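Long-range contacts in pyridine synthase TbtD (Thermobispora bispora, PDB 5WA4), which binds a leader peptide fragment and probably catalyses the [4+2] aza-cycloaddition that forms the pyridine ring in thiomuracin biosynthesis: residues E[23-28]-E[77-82]; E[15-20]-E[119-124]. All coordinates share one frame; numbering follows the deposited sequence.

Contact 1: residues E[23-28]-E[77-82]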
loop_
_atom_site.group_PDB
_atom_site.type_symbol
_atom_site.label_atom_id
_atom_site.label_comp_id
_atom_site.label_asym_id
_atom_site.label_seq_id
_atom_site.Cartn_x
_atom_site.Cartn_y
_atom_site.Cartn_z
ATOM N N ASP E 23 -43.885 4.389 7.981
ATOM C CA ASP E 23 -44.633 4.746 6.748
ATOM C C ASP E 23 -46.004 5.362 7.082
ATOM O O ASP E 23 -46.595 6.060 6.255
ATOM C CB ASP E 23 -44.837 3.523 5.819
ATOM C CG ASP E 23 -43.613 3.217 4.933
ATOM O OD1 ASP E 23 -42.503 3.687 5.239
ATOM O OD2 ASP E 23 -43.739 2.466 3.938
ATOM N N ASP E 24 -46.509 5.098 8.292
ATOM C CA ASP E 24 -47.836 5.568 8.691
ATOM C C ASP E 24 -47.761 6.952 9.293
ATOM O O ASP E 24 -48.627 7.790 9.038
ATOM C CB ASP E 24 -48.502 4.607 9.692
ATOM C CG ASP E 24 -49.261 3.462 9.012
ATOM O OD1 ASP E 24 -49.876 3.673 7.931
ATOM O OD2 ASP E 24 -49.226 2.346 9.579
ATOM N N LEU E 25 -46.736 7.181 10.108
ATOM C CA LEU E 25 -46.498 8.504 10.673
ATOM C C LEU E 25 -46.309 9.520 9.559
ATOM O O LEU E 25 -46.733 10.671 9.672
ATOM C CB LEU E 25 -45.277 8.493 11.594
ATOM C CG LEU E 25 -44.628 9.837 11.957
ATOM C CD1 LEU E 25 -45.558 10.750 12.728
ATOM C CD2 LEU E 25 -43.382 9.586 12.760
ATOM N N ILE E 26 -45.663 9.078 8.484
ATOM C CA ILE E 26 -45.439 9.925 7.323
ATOM C C ILE E 26 -46.787 10.359 6.765
ATOM O O ILE E 26 -47.092 11.556 6.739
ATOM C CB ILE E 26 -44.578 9.195 6.236
ATOM C CG1 ILE E 26 -43.093 9.239 6.612
ATOM C CG2 ILE E 26 -44.770 9.801 4.849
ATOM C CD1 ILE E 26 -42.232 8.353 5.753
ATOM N N LEU E 27 -47.609 9.385 6.381
ATOM C CA LEU E 27 -48.846 9.650 5.655
ATOM C C LEU E 27 -49.987 10.230 6.497
ATOM O O LEU E 27 -50.800 10.987 5.977
ATOM C CB LEU E 27 -49.326 8.363 4.992
ATOM C CG LEU E 27 -48.338 7.735 4.019
ATOM C CD1 LEU E 27 -48.892 6.449 3.415
ATOM C CD2 LEU E 27 -48.009 8.741 2.947
ATOM N N ASP E 28 -50.061 9.865 7.775
ATOM C CA ASP E 28 -51.242 10.163 8.600
ATOM C C ASP E 28 -50.998 11.278 9.603
ATOM O O ASP E 28 -51.939 11.846 10.159
ATOM C CB ASP E 28 -51.711 8.914 9.363
ATOM C CG ASP E 28 -52.187 7.793 8.443
ATOM O OD1 ASP E 28 -52.386 8.045 7.231
ATOM O OD2 ASP E 28 -52.375 6.657 8.950
ATOM N N HIS E 77 -50.418 20.046 16.497
ATOM C CA HIS E 77 -51.796 19.573 16.456
ATOM C C HIS E 77 -51.946 18.294 15.621
ATOM O O HIS E 77 -52.465 17.287 16.113
ATOM C CB HIS E 77 -52.739 20.664 15.926
ATOM C CG HIS E 77 -54.189 20.282 15.967
ATOM N ND1 HIS E 77 -54.811 19.842 17.118
ATOM C CD2 HIS E 77 -55.140 20.281 15.002
ATOM C CE1 HIS E 77 -56.080 19.578 16.855
ATOM N NE2 HIS E 77 -56.306 19.839 15.581
ATOM N N VAL E 78 -51.489 18.323 14.372
ATOM C CA VAL E 78 -51.719 17.201 13.463
ATOM C C VAL E 78 -50.731 16.055 13.687
ATOM O O VAL E 78 -51.112 14.888 13.589
ATOM C CB VAL E 78 -51.637 17.641 11.986
ATOM C CG1 VAL E 78 -51.847 16.446 11.045
ATOM C CG2 VAL E 78 -52.627 18.751 11.705
ATOM N N VAL E 79 -49.467 16.378 13.982
ATOM C CA VAL E 79 -48.472 15.337 14.270
ATOM C C VAL E 79 -48.700 14.827 15.685
ATOM O O VAL E 79 -48.826 13.624 15.893
ATOM C CB VAL E 79 -46.997 15.824 14.110
ATOM C CG1 VAL E 79 -46.027 14.705 14.402
ATOM C CG2 VAL E 79 -46.752 16.333 12.710
ATOM N N GLY E 80 -48.779 15.737 16.652
ATOM C CA GLY E 80 -49.079 15.358 18.026
ATOM C C GLY E 80 -50.369 14.553 18.115
ATOM O O GLY E 80 -50.520 13.692 18.987
ATOM N N GLY E 81 -51.289 14.833 17.189
ATOM C CA GLY E 81 -52.541 14.110 17.079
ATOM C C GLY E 81 -52.358 12.670 16.650
ATOM O O GLY E 81 -53.083 11.779 17.109
ATOM N N TYR E 82 -51.401 12.432 15.758
ATOM C CA TYR E 82 -51.080 11.068 15.360
ATOM C C TYR E 82 -50.468 10.323 16.533
ATOM O O TYR E 82 -50.804 9.163 16.795
ATOM C CB TYR E 82 -50.126 11.047 14.169
ATOM C CG TYR E 82 -49.696 9.653 13.758
ATOM C CD1 TYR E 82 -48.629 9.008 14.387
ATOM C CD2 TYR E 82 -50.358 8.978 12.742
ATOM C CE1 TYR E 82 -48.244 7.737 14.015
ATOM C CE2 TYR E 82 -49.975 7.699 12.363
ATOM C CZ TYR E 82 -48.922 7.085 13.003
ATOM O OH TYR E 82 -48.541 5.821 12.625
#

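Contact 2: residues E[15-20]-E[119-124]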
loop_
_atom_site.group_PDB
_atom_site.type_symbol
_atom_site.label_atom_id
_atom_site.label_comp_id
_atom_site.label_asym_id
_atom_site.label_seq_id
_atom_site.Cartn_x
_atom_site.Cartn_y
_atom_site.Cartn_z
ATOM N N VAL E 15 -39.158 14.242 15.529
ATOM C CA VAL E 15 -40.279 13.374 15.903
ATOM C C VAL E 15 -39.856 11.930 16.214
ATOM O O VAL E 15 -39.657 11.143 15.290
ATOM C CB VAL E 15 -41.320 13.300 14.770
ATOM C CG1 VAL E 15 -42.564 12.550 15.233
ATOM C CG2 VAL E 15 -41.649 14.689 14.262
ATOM N N ASP E 16 -39.743 11.571 17.493
ATOM C CA ASP E 16 -39.378 10.198 17.880
ATOM C C ASP E 16 -40.520 9.186 17.700
ATOM O O ASP E 16 -41.653 9.421 18.120
ATOM C CB ASP E 16 -38.903 10.160 19.337
ATOM C CG ASP E 16 -37.604 10.920 19.551
ATOM O OD1 ASP E 16 -37.652 12.154 19.770
ATOM O OD2 ASP E 16 -36.537 10.282 19.519
ATOM N N TYR E 17 -40.213 8.050 17.087
ATOM C CA TYR E 17 -41.230 7.045 16.821
ATOM C C TYR E 17 -40.549 5.692 16.632
ATOM O O TYR E 17 -40.522 5.139 15.539
ATOM C CB TYR E 17 -42.024 7.457 15.597
ATOM C CG TYR E 17 -43.379 6.825 15.414
ATOM C CD1 TYR E 17 -44.389 6.973 16.360
ATOM C CD2 TYR E 17 -43.662 6.119 14.253
ATOM C CE1 TYR E 17 -45.632 6.407 16.156
ATOM C CE2 TYR E 17 -44.899 5.545 14.034
ATOM C CZ TYR E 17 -45.887 5.692 14.977
ATOM O OH TYR E 17 -47.114 5.108 14.715
ATOM N N HIS E 18 -39.999 5.178 17.725
ATOM C CA HIS E 18 -39.066 4.054 17.696
ATOM C C HIS E 18 -39.541 2.768 17.007
ATOM O O HIS E 18 -38.923 2.310 16.044
ATOM C CB HIS E 18 -38.649 3.728 19.129
ATOM C CG HIS E 18 -38.021 4.888 19.838
ATOM N ND1 HIS E 18 -37.904 4.949 21.208
ATOM C CD2 HIS E 18 -37.472 6.024 19.357
ATOM C CE1 HIS E 18 -37.308 6.081 21.544
ATOM N NE2 HIS E 18 -37.033 6.751 20.444
ATOM N N ALA E 19 -40.614 2.160 17.499
ATOM C CA ALA E 19 -40.985 0.846 16.998
ATOM C C ALA E 19 -42.304 0.903 16.276
ATOM O O ALA E 19 -42.853 -0.124 15.871
ATOM C CB ALA E 19 -41.045 -0.167 18.135
ATOM N N GLY E 20 -42.827 2.110 16.127
ATOM C CA GLY E 20 -44.084 2.273 15.420
ATOM C C GLY E 20 -43.919 2.138 13.918
ATOM O O GLY E 20 -42.795 2.140 13.409
ATOM N N PRO E 119 -36.910 10.559 24.297
ATOM C CA PRO E 119 -38.184 9.951 24.692
ATOM C C PRO E 119 -39.036 9.562 23.499
ATOM O O PRO E 119 -39.135 10.347 22.558
ATOM C CB PRO E 119 -38.854 11.055 25.496
ATOM C CG PRO E 119 -37.710 11.833 26.062
ATOM C CD PRO E 119 -36.684 11.843 24.979
ATOM N N ASP E 120 -39.643 8.375 23.533
ATOM C CA ASP E 120 -40.401 7.890 22.385
ATOM C C ASP E 120 -41.691 8.692 22.280
ATOM O O ASP E 120 -42.173 9.241 23.269
ATOM C CB ASP E 120 -40.673 6.388 22.515
ATOM C CG ASP E 120 -41.160 5.750 21.213
ATOM O OD1 ASP E 120 -41.037 6.363 20.128
ATOM O OD2 ASP E 120 -41.645 4.597 21.275
ATOM N N ASN E 121 -42.206 8.809 21.062
ATOM C CA ASN E 121 -43.464 9.503 20.798
ATOM C C ASN E 121 -43.512 10.985 21.173
ATOM O O ASN E 121 -44.597 11.568 21.185
ATOM C CB ASN E 121 -44.614 8.784 21.516
ATOM C CG ASN E 121 -44.724 7.336 21.127
ATOM O OD1 ASN E 121 -45.169 7.013 20.025
ATOM N ND2 ASN E 121 -44.319 6.448 22.032
ATOM N N THR E 122 -42.364 11.594 21.482
ATOM C CA THR E 122 -42.312 13.043 21.728
ATOM C C THR E 122 -41.938 13.861 20.485
ATOM O O THR E 122 -41.409 13.327 19.513
ATOM C CB THR E 122 -41.306 13.402 22.836
ATOM O OG1 THR E 122 -40.015 12.882 22.501
ATOM C CG2 THR E 122 -41.745 12.831 24.156
ATOM N N ILE E 123 -42.216 15.164 20.542
ATOM C CA ILE E 123 -41.860 16.119 19.494
ATOM C C ILE E 123 -40.968 17.201 20.061
ATOM O O ILE E 123 -41.351 17.893 20.998
ATOM C CB ILE E 123 -43.101 16.790 18.866
ATOM C CG1 ILE E 123 -43.817 15.817 17.932
ATOM C CG2 ILE E 123 -42.703 18.049 18.118
ATOM C CD1 ILE E 123 -45.089 16.371 17.319
ATOM N N HIS E 124 -39.775 17.348 19.499
ATOM C CA HIS E 124 -38.858 18.384 19.954
ATOM C C HIS E 124 -38.565 19.348 18.811
ATOM O O HIS E 124 -38.282 18.929 17.683
ATOM C CB HIS E 124 -37.565 17.770 20.484
ATOM C CG HIS E 124 -37.776 16.707 21.511
ATOM N ND1 HIS E 124 -37.763 16.968 22.867
ATOM C CD2 HIS E 124 -38.015 15.379 21.384
ATOM C CE1 HIS E 124 -37.978 15.845 23.530
ATOM N NE2 HIS E 124 -38.134 14.866 22.654
#

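Contact 1: residues E[23-28]-E[77-82]
Helices 22-35 and 64-85 meet here chiefly through one aromatic side chain. The local axes come within 10.0 Å and run at 145° to each other, closer to antiparallel than to parallel. Tyr82 bridges the gap. Its CG lies anti to the backbone N, which sends the ring across to Asp24, Leu25 and Asp28.

Leu25 CA makes a CH-pi contact with one ring face, 3.9 Å from the centroid of the Tyr82 ring and offset toward the rim. Asp28 CB meets the ring at its edge, a plain van der Waals contact 3.6 Å from Tyr82 CD2.

Apolar contact comes from Leu25 CD1, which lies 3.9 Å from Tyr82 CD1 and 4.3 Å from Val79 CG1.

No hydrogen bond joins the two segments. Tyr82 OH lies beside Asp24 CB, 3.2 Å away, but its polar partner is Tyr17 OH. The carboxylates of Asp24 and Asp28 also turn to other partners. Asp24 forms salt bridges with Arg86 and Arg159, and Asp28 with Arg159.

The two helices are those of a ferredoxin-like beta-alpha-beta-beta-alpha-beta unit, in which a helix pair packs side by side on an antiparallel sheet.

Contact 2: residues E[15-20]-E[119-124]
His18 and Asp120 form the flattest pairing between segments 15-20 and 119-124. The Asp120 carboxylate stacks on one face of the His18 imidazole, with the two planes 6° apart. Asp120 OD1 lies 3.4 Å above the plane of the His18 ring, toward the rim. Asp120 CG is anti to its backbone N (chi1 -166°), and this brings OD1 to the backbone of the other segment. His18 N donates to Asp120 OD1 at 2.9 Å in a nearly straight bond of 168°, arriving from above the carboxylate plane. Asn121 N adds a weak bond to the same oxygen. Asp120 OD2 bonds to Ser88 OG, so both oxygens are held. An edge-to-face contact with Trp117 also packs the His18 ring.

Asp16 and His124 cross obliquely, the carboxylate plane almost perpendicular to the imidazole plane. Asp16 OD1 is at the edge of the imidazole, 3.6 Å from His124 CD2. The carboxylate itself is bound by Ser118 and Arg14. His124 NE2 donates to Thr122 OG1 at 2.7 Å, and Thr122 OG1 donates to Pro119 O at 2.7 Å. The second bond closes across the type II turn 119-122, and the first ties His124 to it.

Tyr17 and Asn121 also cross obliquely, with ring and amide planes nearly perpendicular. Asn121 OD1 approaches the ring edge, 3.7 Å from Tyr17 CD1, and accepts a bond from Ser88 N.

The backbone pairing is short. Asp16 N donates to Thr122 O at 3.2 Å, nearly along the C=O axis. Asn121 N returns a weak bond to Asp16 O. Val15 and Ile123 form an antiparallel non-hydrogen-bonded pair, their side chains on one sheet face.

Where strand pairing gives out, the Asp120 side chain thus ties the loops together, through its bond to His18 N. The donors around Asp120 would be expected to favour its ionised form.

From the N terminus, strand 9-16 leads into residues 15-20, the first half of contact 2. Helix 22-35 follows and supplies the first half of contact 1. The chain then forms strands 44-49 and 55-62 and returns along helix 64-85, where contact 1 closes its loop. Contact 2 closes later, at residues 119-124 and strand 123-128. The loop of contact 1 therefore lies wholly within that of contact 2. Contact 1 joins the two helices; contact 2 joins the inner strand 9-16 to strand 123-128, at the edge of the sheet within this chain. Their centres are 11 Å apart. Val79 CG1 meets Ile123 CD1 at 3.5 Å, so helix 64-85 packs directly on strand 123-128.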